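Local coordinates for NADH kinase POS5, mitochondrial (Saccharomyces cerevisiae, PDB 3AFO), which phosphorylates NADH, and less readily NAD(+), at the expense of ATP, making it a key mitochondrial source of the reductant NADPH, at residues N214-D220 with H281-G287; T228-L234 with M261-R267; V295-V299 with D310-G314. All coordinates share one frame. Where two conformers were deposited one is given. Residue numbers count along the deposited sequence, not the author numbering.

Interaction 1: N214-D220 with H281-G287; sequences NLDIFID and HIRIKIG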
loop_
_atom_site.group_PDB
_atom_site.type_symbol
_atom_site.label_atom_id
_atom_site.label_comp_id
_atom_site.label_asym_id
_atom_site.label_seq_id
_atom_site.Cartn_x
_atom_site.Cartn_y
_atom_site.Cartn_z
ATOM N N ASN A 214 5.027 21.858 -0.259
ATOM C CA ASN A 214 3.603 22.089 -0.436
ATOM C C ASN A 214 3.404 22.374 -1.908
ATOM O O ASN A 214 3.862 23.410 -2.396
ATOM C CB ASN A 214 3.138 23.281 0.402
ATOM C CG ASN A 214 3.362 23.072 1.898
ATOM O OD1 ASN A 214 2.593 22.371 2.566
ATOM N ND2 ASN A 214 4.416 23.683 2.427
ATOM N N LEU A 215 2.752 21.451 -2.617
ATOM C CA LEU A 215 2.672 21.497 -4.078
ATOM C C LEU A 215 1.238 21.489 -4.585
ATOM O O LEU A 215 0.431 20.636 -4.188
ATOM C CB LEU A 215 3.400 20.302 -4.693
ATOM C CG LEU A 215 4.792 19.939 -4.194
ATOM C CD1 LEU A 215 5.206 18.644 -4.887
ATOM C CD2 LEU A 215 5.803 21.057 -4.473
ATOM N N ASP A 216 0.937 22.436 -5.467
ATOM C CA ASP A 216 -0.382 22.534 -6.077
ATOM C C ASP A 216 -0.329 21.972 -7.478
ATOM O O ASP A 216 0.440 22.450 -8.329
ATOM C CB ASP A 216 -0.866 23.988 -6.080
ATOM C CG ASP A 216 -1.055 24.533 -4.671
ATOM O OD1 ASP A 216 -1.750 23.879 -3.869
ATOM O OD2 ASP A 216 -0.490 25.599 -4.362
ATOM N N ILE A 217 -1.155 20.955 -7.706
ATOM C CA ILE A 217 -1.114 20.170 -8.927
ATOM C C ILE A 217 -2.345 20.454 -9.778
ATOM O O ILE A 217 -3.482 20.403 -9.284
ATOM C CB ILE A 217 -1.039 18.647 -8.606
ATOM C CG1 ILE A 217 0.225 18.336 -7.791
ATOM C CG2 ILE A 217 -1.072 17.834 -9.896
ATOM C CD1 ILE A 217 0.238 16.966 -7.128
ATOM N N PHE A 218 -2.106 20.756 -11.052
ATOM C CA PHE A 218 -3.181 21.053 -11.993
ATOM C C PHE A 218 -3.060 20.111 -13.176
ATOM O O PHE A 218 -1.965 19.919 -13.713
ATOM C CB PHE A 218 -3.120 22.518 -12.481
ATOM C CG PHE A 218 -3.166 23.551 -11.360
ATOM C CD1 PHE A 218 -4.342 24.260 -11.098
ATOM C CD2 PHE A 218 -2.040 23.822 -10.595
ATOM C CE1 PHE A 218 -4.401 25.211 -10.072
ATOM C CE2 PHE A 218 -2.079 24.780 -9.554
ATOM C CZ PHE A 218 -3.263 25.476 -9.298
ATOM N N ILE A 219 -4.180 19.523 -13.575
ATOM C CA ILE A 219 -4.225 18.669 -14.750
ATOM C C ILE A 219 -5.165 19.311 -15.769
ATOM O O ILE A 219 -6.293 19.669 -15.435
ATOM C CB ILE A 219 -4.685 17.225 -14.406
ATOM C CG1 ILE A 219 -3.665 16.562 -13.465
ATOM C CG2 ILE A 219 -4.827 16.392 -15.681
ATOM C CD1 ILE A 219 -4.178 15.318 -12.731
ATOM N N ASP A 220 -4.672 19.497 -16.992
ATOM C CA ASP A 220 -5.467 20.088 -18.073
ATOM C C ASP A 220 -6.110 21.417 -17.638
ATOM O O ASP A 220 -7.258 21.713 -17.967
ATOM C CB ASP A 220 -6.512 19.072 -18.571
ATOM C CG ASP A 220 -5.877 17.762 -19.022
ATOM O OD1 ASP A 220 -4.748 17.811 -19.546
ATOM O OD2 ASP A 220 -6.492 16.685 -18.848
ATOM N N HIS A 281 -1.773 17.483 -19.670
ATOM C CA HIS A 281 -1.005 18.695 -19.446
ATOM C C HIS A 281 -0.938 18.849 -17.930
ATOM O O HIS A 281 -1.969 18.972 -17.259
ATOM C CB HIS A 281 -1.741 19.880 -20.091
ATOM C CG HIS A 281 -1.096 21.209 -19.855
ATOM N ND1 HIS A 281 -1.361 21.978 -18.739
ATOM C CD2 HIS A 281 -0.205 21.915 -20.595
ATOM C CE1 HIS A 281 -0.658 23.097 -18.801
ATOM N NE2 HIS A 281 0.051 23.085 -19.919
ATOM N N ILE A 282 0.266 18.796 -17.384
ATOM C CA ILE A 282 0.443 18.806 -15.940
ATOM C C ILE A 282 1.208 20.048 -15.548
ATOM O O ILE A 282 2.259 20.343 -16.128
ATOM C CB ILE A 282 1.207 17.550 -15.438
ATOM C CG1 ILE A 282 0.472 16.270 -15.883
ATOM C CG2 ILE A 282 1.366 17.595 -13.896
ATOM C CD1 ILE A 282 1.251 14.962 -15.693
ATOM N N ARG A 283 0.664 20.783 -14.587
ATOM C CA ARG A 283 1.351 21.925 -14.014
ATOM C C ARG A 283 1.431 21.747 -12.509
ATOM O O ARG A 283 0.415 21.438 -11.859
ATOM C CB ARG A 283 0.628 23.241 -14.373
ATOM C CG ARG A 283 1.241 24.494 -13.730
ATOM C CD ARG A 283 0.579 25.767 -14.247
ATOM N NE ARG A 283 -0.814 25.900 -13.827
ATOM C CZ ARG A 283 -1.223 26.671 -12.825
ATOM N NH1 ARG A 283 -0.345 27.383 -12.123
ATOM N NH2 ARG A 283 -2.511 26.736 -12.522
ATOM N N ILE A 284 2.637 21.932 -11.970
ATOM C CA ILE A 284 2.867 21.892 -10.525
ATOM C C ILE A 284 3.532 23.191 -10.037
ATOM O O ILE A 284 4.624 23.542 -10.478
ATOM C CB ILE A 284 3.683 20.636 -10.093
ATOM C CG1 ILE A 284 2.970 19.349 -10.546
ATOM C CG2 ILE A 284 3.926 20.648 -8.565
ATOM C CD1 ILE A 284 3.706 18.045 -10.190
ATOM N N LYS A 285 2.832 23.910 -9.163
ATOM C CA LYS A 285 3.333 25.147 -8.590
ATOM C C LYS A 285 3.785 24.920 -7.143
ATOM O O LYS A 285 3.080 24.274 -6.358
ATOM C CB LYS A 285 2.246 26.215 -8.638
ATOM C CG LYS A 285 2.715 27.627 -8.283
ATOM C CD LYS A 285 1.568 28.624 -8.511
ATOM C CE LYS A 285 2.007 30.066 -8.262
ATOM N NZ LYS A 285 0.828 30.991 -8.359
ATOM N N ILE A 286 4.967 25.437 -6.816
ATOM C CA ILE A 286 5.521 25.350 -5.470
ATOM C C ILE A 286 4.797 26.352 -4.571
ATOM O O ILE A 286 4.901 27.567 -4.780
ATOM C CB ILE A 286 7.058 25.644 -5.461
ATOM C CG1 ILE A 286 7.791 24.849 -6.558
ATOM C CG2 ILE A 286 7.655 25.416 -4.077
ATOM C CD1 ILE A 286 7.607 23.301 -6.508
ATOM N N GLY A 287 4.043 25.837 -3.601
ATOM C CA GLY A 287 3.309 26.681 -2.660
ATOM C C GLY A 287 3.963 26.709 -1.290
ATOM O O GLY A 287 5.101 26.281 -1.121
HETATM O O HOH W 1 6.745 23.789 -1.168
#
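In a regular antiparallel strand pair, each backbone polar group has a predictable partner, and residues 214-220 and 281-287 follow the rule closely. The hydrogen-bonded pair Asp216/Lys285 exchanges two bonds, Asp216 N to Lys285 O (3.0 Å) and Lys285 N to Asp216 O (2.9 Å); Phe218/Arg283 repeats them, Phe218 N to Arg283 O at 2.7 Å and Arg283 N to Phe218 O at 2.9 Å. Leu215, Ile217, Ile282 and Ile284 turn their backbone groups outward, to strand 222-228 on one flank and 316-321 on the other. At one end Gly287 N reaches Asn214 O (2.7 Å), while a water accepts from Asn214 N (2.7 Å) and donates to Gly287 O (3.0 Å). At the other, Asp220 N donates to His281 O (2.8 Å) and Asp220 OD1 accepts from His281 N (3.0 Å); Asp220 OD2 is left to salt-bridge Lys31 of the second subunit. The Arg283 guanidinium lies flat on Phe218, its CZ 3.9 Å from the ring centroid, a cation-pi stack, and NH1 pairs with Glu316. With Leu215, Ile217, Ile219, Ile282, Ile284 and Ile286 lining the other face, this is the amphipathic sheet of a beta sandwich.

Interaction 2: T228-L234 with M261-R267; sequences TADGVAL and MTPICPR. With NAI (1,4-dihydronicotinamide adenine dinucleotide), chain F.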
loop_
_atom_site.group_PDB
_atom_site.type_symbol
_atom_site.label_atom_id
_atom_site.label_comp_id
_atom_site.label_asym_id
_atom_site.label_seq_id
_atom_site.Cartn_x
_atom_site.Cartn_y
_atom_site.Cartn_z
ATOM N N THR A 228 1.083 17.915 0.599
ATOM C CA THR A 228 2.133 18.246 1.560
ATOM C C THR A 228 2.902 16.951 1.823
ATOM O O THR A 228 2.344 15.993 2.369
ATOM C CB THR A 228 1.518 18.800 2.852
ATOM O OG1 THR A 228 0.855 20.035 2.562
ATOM C CG2 THR A 228 2.579 19.044 3.921
ATOM N N ALA A 229 4.166 16.903 1.402
ATOM C CA ALA A 229 4.872 15.620 1.278
ATOM C C ALA A 229 6.369 15.803 1.214
ATOM O O ALA A 229 6.848 16.938 1.171
ATOM C CB ALA A 229 4.392 14.907 0.003
ATOM N N ASP A 230 7.110 14.693 1.183
ATOM C CA ASP A 230 8.501 14.735 0.727
ATOM C C ASP A 230 8.589 15.303 -0.691
ATOM O O ASP A 230 9.538 16.031 -1.021
ATOM C CB ASP A 230 9.150 13.341 0.770
ATOM C CG ASP A 230 9.578 12.940 2.158
ATOM O OD1 ASP A 230 9.447 13.757 3.098
ATOM O OD2 ASP A 230 10.042 11.798 2.315
ATOM N N GLY A 231 7.618 14.941 -1.538
ATOM C CA GLY A 231 7.595 15.407 -2.921
ATOM C C GLY A 231 6.632 14.628 -3.798
ATOM O O GLY A 231 5.680 14.024 -3.307
ATOM N N VAL A 232 6.893 14.630 -5.098
ATOM C CA VAL A 232 6.035 13.941 -6.058
ATOM C C VAL A 232 6.887 13.580 -7.269
ATOM O O VAL A 232 7.838 14.307 -7.599
ATOM C CB VAL A 232 4.838 14.842 -6.475
ATOM C CG1 VAL A 232 5.316 16.042 -7.290
ATOM C CG2 VAL A 232 3.764 14.045 -7.253
ATOM N N ALA A 233 6.540 12.482 -7.928
ATOM C CA ALA A 233 7.254 12.019 -9.113
ATOM C C ALA A 233 6.278 11.908 -10.271
ATOM O O ALA A 233 5.166 11.406 -10.096
ATOM C CB ALA A 233 7.911 10.657 -8.847
ATOM N N LEU A 234 6.704 12.400 -11.439
ATOM C CA LEU A 234 6.017 12.185 -12.701
ATOM C C LEU A 234 6.904 11.266 -13.529
ATOM O O LEU A 234 8.070 11.597 -13.776
ATOM C CB LEU A 234 5.813 13.516 -13.429
ATOM C CG LEU A 234 5.048 14.534 -12.567
ATOM C CD1 LEU A 234 5.120 15.931 -13.103
ATOM C CD2 LEU A 234 3.593 14.114 -12.360
ATOM N N MET A 261 1.656 9.655 -12.016
ATOM C CA MET A 261 1.801 10.656 -10.965
ATOM C C MET A 261 1.816 9.934 -9.625
ATOM O O MET A 261 0.792 9.400 -9.196
ATOM C CB MET A 261 0.662 11.682 -11.008
ATOM C CG MET A 261 0.754 12.747 -9.912
ATOM S SD MET A 261 -0.569 13.957 -10.067
ATOM C CE MET A 261 -0.049 14.843 -11.548
ATOM N N THR A 262 2.973 9.914 -8.966
ATOM C CA THR A 262 3.130 9.109 -7.744
ATOM C C THR A 262 3.634 9.976 -6.600
ATOM O O THR A 262 4.690 10.590 -6.731
ATOM C CB THR A 262 4.132 7.936 -7.971
ATOM O OG1 THR A 262 3.723 7.160 -9.105
ATOM C CG2 THR A 262 4.246 7.026 -6.723
ATOM N N PRO A 263 2.890 10.018 -5.472
ATOM C CA PRO A 263 3.328 10.861 -4.357
ATOM C C PRO A 263 4.533 10.253 -3.649
ATOM O O PRO A 263 4.707 9.031 -3.639
ATOM C CB PRO A 263 2.114 10.881 -3.427
ATOM C CG PRO A 263 1.444 9.541 -3.656
ATOM C CD PRO A 263 1.661 9.262 -5.150
ATOM N N ILE A 264 5.388 11.110 -3.109
ATOM C CA ILE A 264 6.529 10.648 -2.332
ATOM C C ILE A 264 6.307 11.015 -0.868
ATOM O O ILE A 264 6.403 12.186 -0.501
ATOM C CB ILE A 264 7.891 11.240 -2.842
ATOM C CG1 ILE A 264 8.045 10.998 -4.347
ATOM C CG2 ILE A 264 9.067 10.621 -2.057
ATOM C CD1 ILE A 264 9.182 11.787 -5.010
ATOM N N CYS A 265 6.029 10.001 -0.042
ATOM C CA CYS A 265 5.742 10.183 1.396
ATOM C C CYS A 265 4.773 11.346 1.675
ATOM O O CYS A 265 5.130 12.344 2.316
ATOM C CB CYS A 265 7.058 10.297 2.193
ATOM S SG CYS A 265 8.115 8.841 1.985
ATOM N N PRO A 266 3.525 11.232 1.176
ATOM C CA PRO A 266 2.569 12.327 1.386
ATOM C C PRO A 266 1.909 12.298 2.769
ATOM O O PRO A 266 1.669 11.215 3.316
ATOM C CB PRO A 266 1.516 12.085 0.298
ATOM C CG PRO A 266 1.491 10.555 0.159
ATOM C CD PRO A 266 2.952 10.126 0.373
ATOM N N ARG A 267 1.598 13.481 3.300
ATOM C CA ARG A 267 0.804 13.618 4.527
ATOM C C ARG A 267 -0.650 13.446 4.182
ATOM O O ARG A 267 -1.424 14.406 4.159
ATOM C CB ARG A 267 0.978 14.994 5.168
ATOM C CG ARG A 267 2.334 15.252 5.757
ATOM C CD ARG A 267 2.713 14.210 6.798
ATOM N NE ARG A 267 1.849 14.195 7.972
ATOM C CZ ARG A 267 1.706 13.138 8.775
ATOM N NH1 ARG A 267 2.339 12.000 8.513
ATOM N NH2 ARG A 267 0.907 13.206 9.831
HETATM P PA NAI F . 6.754 19.856 10.868
HETATM O O1A NAI F . 5.901 21.069 11.033
HETATM O O2A NAI F . 7.876 19.984 9.726
HETATM O O5B NAI F . 6.018 18.622 10.288
HETATM C C5B NAI F . 5.202 17.914 11.080
HETATM C C4B NAI F . 3.948 17.620 10.332
HETATM O O4B NAI F . 3.683 16.333 10.892
HETATM C C3B NAI F . 2.932 18.595 10.915
HETATM O O3B NAI F . 1.754 18.554 10.103
HETATM C C2B NAI F . 2.695 17.966 12.286
HETATM O O2B NAI F . 1.436 18.340 12.848
HETATM C C1B NAI F . 2.664 16.488 11.910
HETATM N N9A NAI F . 3.031 15.594 13.028
HETATM C C8A NAI F . 4.107 15.703 13.824
HETATM N N7A NAI F . 4.084 14.721 14.723
HETATM C C5A NAI F . 2.995 13.982 14.490
HETATM C C6A NAI F . 2.458 12.843 15.071
HETATM N N6A NAI F . 3.056 12.232 16.112
HETATM N N1A NAI F . 1.313 12.352 14.567
HETATM C C2A NAI F . 0.700 12.917 13.536
HETATM N N3A NAI F . 1.184 13.999 12.951
HETATM C C4A NAI F . 2.329 14.543 13.407
HETATM O O3 NAI F . 7.649 19.473 12.211
HETATM P PN NAI F . 7.088 19.128 13.671
HETATM O O1N NAI F . 5.694 19.614 13.814
HETATM O O2N NAI F . 8.146 19.575 14.600
HETATM O O5D NAI F . 7.054 17.499 13.664
HETATM C C5D NAI F . 8.261 16.754 13.383
HETATM C C4D NAI F . 7.906 15.493 12.582
HETATM O O4D NAI F . 7.774 15.855 11.202
HETATM C C3D NAI F . 9.028 14.455 12.528
HETATM O O3D NAI F . 9.051 13.699 13.745
HETATM C C2D NAI F . 8.563 13.580 11.348
HETATM O O2D NAI F . 7.768 12.470 11.816
HETATM C C1D NAI F . 7.669 14.557 10.536
HETATM N N1N NAI F . 8.165 14.528 9.140
HETATM C C2N NAI F . 7.310 13.994 8.163
HETATM C C3N NAI F . 7.706 13.909 6.836
HETATM C C7N NAI F . 6.710 13.316 5.821
HETATM O O7N NAI F . 6.975 13.199 4.621
HETATM N N7N NAI F . 5.571 12.921 6.367
HETATM C C4N NAI F . 8.984 14.350 6.461
HETATM C C5N NAI F . 9.855 14.884 7.435
HETATM C C6N NAI F . 9.454 14.974 8.767
HETATM O O HOH W 2 -1.019 16.616 2.144
#
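A classic beta bulge beside the NADH pocket marks this contact: Asp230 and Gly231 both lie opposite Ile264. Gly231 N donates to Ile264 O (3.2 Å) and Ile264 N to Gly231 O (2.9 Å), while Asp230 N makes a longer bond to Cys265 O (3.3 Å). Further along, Ala233 and Thr262 exchange two 2.9 Å bonds, Ala233 N to Thr262 O and Thr262 N to Ala233 O. The strands belong to the six-stranded antiparallel sheet of the C-terminal beta sandwich, and both segments turn a corner here, at 229-230 and 264-265. Leu234 CD2 meets Met261 CE at 3.8 Å on the face turned to strands 213-219 and 282-286. Beyond the corner Arg267 N reaches Thr228 O (2.8 Å), and a water joins Thr228 N to Arg267 O. Here the dinucleotide arrives: Arg267 CD lies 3.2 Å from its N7N, and the guanidinium has O4B over one face. Asp230 bonds to Arg206 and to Tyr243 of the third subunit, whose Thr241 O accepts from Arg267 and whose Asp124 and Ser246 also hold the ligand.

Interaction 3: V295-V299 with D310-G314; sequences VNSVV and DLDVG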
loop_
_atom_site.group_PDB
_atom_site.type_symbol
_atom_site.label_atom_id
_atom_site.label_comp_id
_atom_site.label_asym_id
_atom_site.label_seq_id
_atom_site.Cartn_x
_atom_site.Cartn_y
_atom_site.Cartn_z
ATOM N N VAL A 295 11.254 30.580 2.250
ATOM C CA VAL A 295 10.489 30.390 1.011
ATOM C C VAL A 295 11.406 30.071 -0.180
ATOM O O VAL A 295 10.940 29.802 -1.289
ATOM C CB VAL A 295 9.566 31.606 0.702
ATOM C CG1 VAL A 295 8.345 31.596 1.620
ATOM C CG2 VAL A 295 10.334 32.931 0.814
ATOM N N ASN A 296 12.713 30.091 0.064
ATOM C CA ASN A 296 13.698 29.778 -0.972
ATOM C C ASN A 296 14.305 28.392 -0.790
ATOM O O ASN A 296 14.418 27.906 0.338
ATOM C CB ASN A 296 14.796 30.847 -1.019
ATOM C CG ASN A 296 14.436 32.027 -1.923
ATOM O OD1 ASN A 296 15.273 32.514 -2.685
ATOM N ND2 ASN A 296 13.185 32.487 -1.845
ATOM N N SER A 297 14.683 27.764 -1.904
ATOM C CA SER A 297 15.309 26.430 -1.905
ATOM C C SER A 297 14.482 25.397 -1.142
ATOM O O SER A 297 15.027 24.465 -0.549
ATOM C CB SER A 297 16.731 26.493 -1.325
ATOM O OG SER A 297 17.577 27.290 -2.130
ATOM N N VAL A 298 13.165 25.565 -1.160
ATOM C CA VAL A 298 12.285 24.695 -0.379
ATOM C C VAL A 298 12.079 23.324 -1.037
ATOM O O VAL A 298 11.689 22.354 -0.359
ATOM C CB VAL A 298 10.932 25.379 -0.019
ATOM C CG1 VAL A 298 11.180 26.587 0.874
ATOM C CG2 VAL A 298 10.144 25.785 -1.282
ATOM N N VAL A 299 12.353 23.257 -2.343
ATOM C CA VAL A 299 12.178 22.033 -3.125
ATOM C C VAL A 299 13.286 21.844 -4.158
ATOM O O VAL A 299 13.707 22.797 -4.814
ATOM C CB VAL A 299 10.838 22.029 -3.886
ATOM C CG1 VAL A 299 10.527 20.628 -4.370
ATOM C CG2 VAL A 299 9.713 22.549 -3.008
ATOM N N ASP A 310 17.461 24.066 -7.164
ATOM C CA ASP A 310 16.565 24.278 -6.060
ATOM C C ASP A 310 15.537 25.277 -6.538
ATOM O O ASP A 310 15.861 26.207 -7.288
ATOM C CB ASP A 310 17.342 24.747 -4.844
ATOM C CG ASP A 310 18.350 23.713 -4.401
ATOM O OD1 ASP A 310 18.321 22.605 -4.983
ATOM O OD2 ASP A 310 19.161 23.989 -3.497
ATOM N N LEU A 311 14.286 25.033 -6.167
ATOM C CA LEU A 311 13.177 25.877 -6.573
ATOM C C LEU A 311 12.636 26.633 -5.377
ATOM O O LEU A 311 12.782 26.198 -4.226
ATOM C CB LEU A 311 12.059 25.059 -7.235
ATOM C CG LEU A 311 12.350 24.235 -8.494
ATOM C CD1 LEU A 311 11.035 23.717 -9.099
ATOM C CD2 LEU A 311 13.160 25.016 -9.528
ATOM N N ASP A 312 12.014 27.770 -5.672
ATOM C CA ASP A 312 11.436 28.658 -4.675
ATOM C C ASP A 312 9.915 28.639 -4.773
ATOM O O ASP A 312 9.352 28.277 -5.806
ATOM C CB ASP A 312 11.950 30.096 -4.888
ATOM C CG ASP A 312 13.463 30.152 -5.101
ATOM O OD1 ASP A 312 14.202 29.488 -4.343
ATOM O OD2 ASP A 312 13.914 30.848 -6.031
ATOM N N VAL A 313 9.260 29.032 -3.687
ATOM C CA VAL A 313 7.819 29.264 -3.685
ATOM C C VAL A 313 7.460 30.184 -4.851
ATOM O O VAL A 313 8.068 31.248 -5.019
ATOM C CB VAL A 313 7.372 29.886 -2.334
ATOM C CG1 VAL A 313 5.942 30.416 -2.409
ATOM C CG2 VAL A 313 7.513 28.870 -1.209
ATOM N N GLY A 314 6.494 29.753 -5.663
ATOM C CA GLY A 314 6.059 30.502 -6.831
ATOM C C GLY A 314 6.559 29.971 -8.163
ATOM O O GLY A 314 5.963 30.266 -9.200
HETATM O O HOH W 3 19.945 26.343 -3.362
#
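Val313 packs its side chain against two valines of the facing loop, its CG2 lying 3.9 Å from Val295 CB and 4.1 Å from Val298 CG2. The overlap sits at the open end of the beta hairpin formed by strands 299-303 and 306-311, where regular pairing gives way to a classic beta bulge: Val298 and Val299 both face Leu311. Leu311 N donates to Val299 O at 2.7 Å, the last strand-like bond before the bulge, whereas Val298 N makes only a weak one to Leu311 O (3.2 Å, bent to 121°). One residue back, Ser297 adopts left-handed backbone angles, and the chain swings so that its amide meets a side chain instead of a carbonyl, Ser297 N donating to Asp312 OD1 at 3.0 Å. Backbone pairing resumes past this kink, with Val313 N bonded to Val295 O (3.0 Å). Gly314, whose positive phi would jam a CB against the preceding carbonyl, then lets the chain turn toward strand 316-321. Inward of the bulge, Val299 and Leu311 both rest on Leu204 of strand 201-205, and Val298 touches Ile286. No other subunit reaches these segments, and the Val298 side chain is about 12 Å from the nearest NADH, so the contact is structural packing at the sheet's edge. Near its exposed rim Asp310 OD1 forms a salt bridge with Lys300, while Asp310 OD2 accepts a hydrogen bond of 2.5 Å from a water that also lies 2.8 Å from Ser297 OG.

All three contacts belong to the C-terminal domain, whose two antiparallel sheets pack face to face. Interaction 1 pairs strands of the nine-stranded sheet; interactions 2 and 3 lie in the six-stranded one, the latter at its edge hairpin. In sequence, interaction 2 falls wholly between the segments of interaction 1, and interaction 3 follows both. Centres of 1 and 2 are 12 Å apart, and Leu215 CD1 meets Val232 CG1 at 3.5 Å across the sandwich. Interaction 3, 14 Å from 1 by centres, joins it through Gly314 N and Ile286 O (2.8 Å). Interactions 2 and 3, centres 16 Å apart, do not touch but share the six-stranded sheet through strand 201-205; interaction 1 touches both.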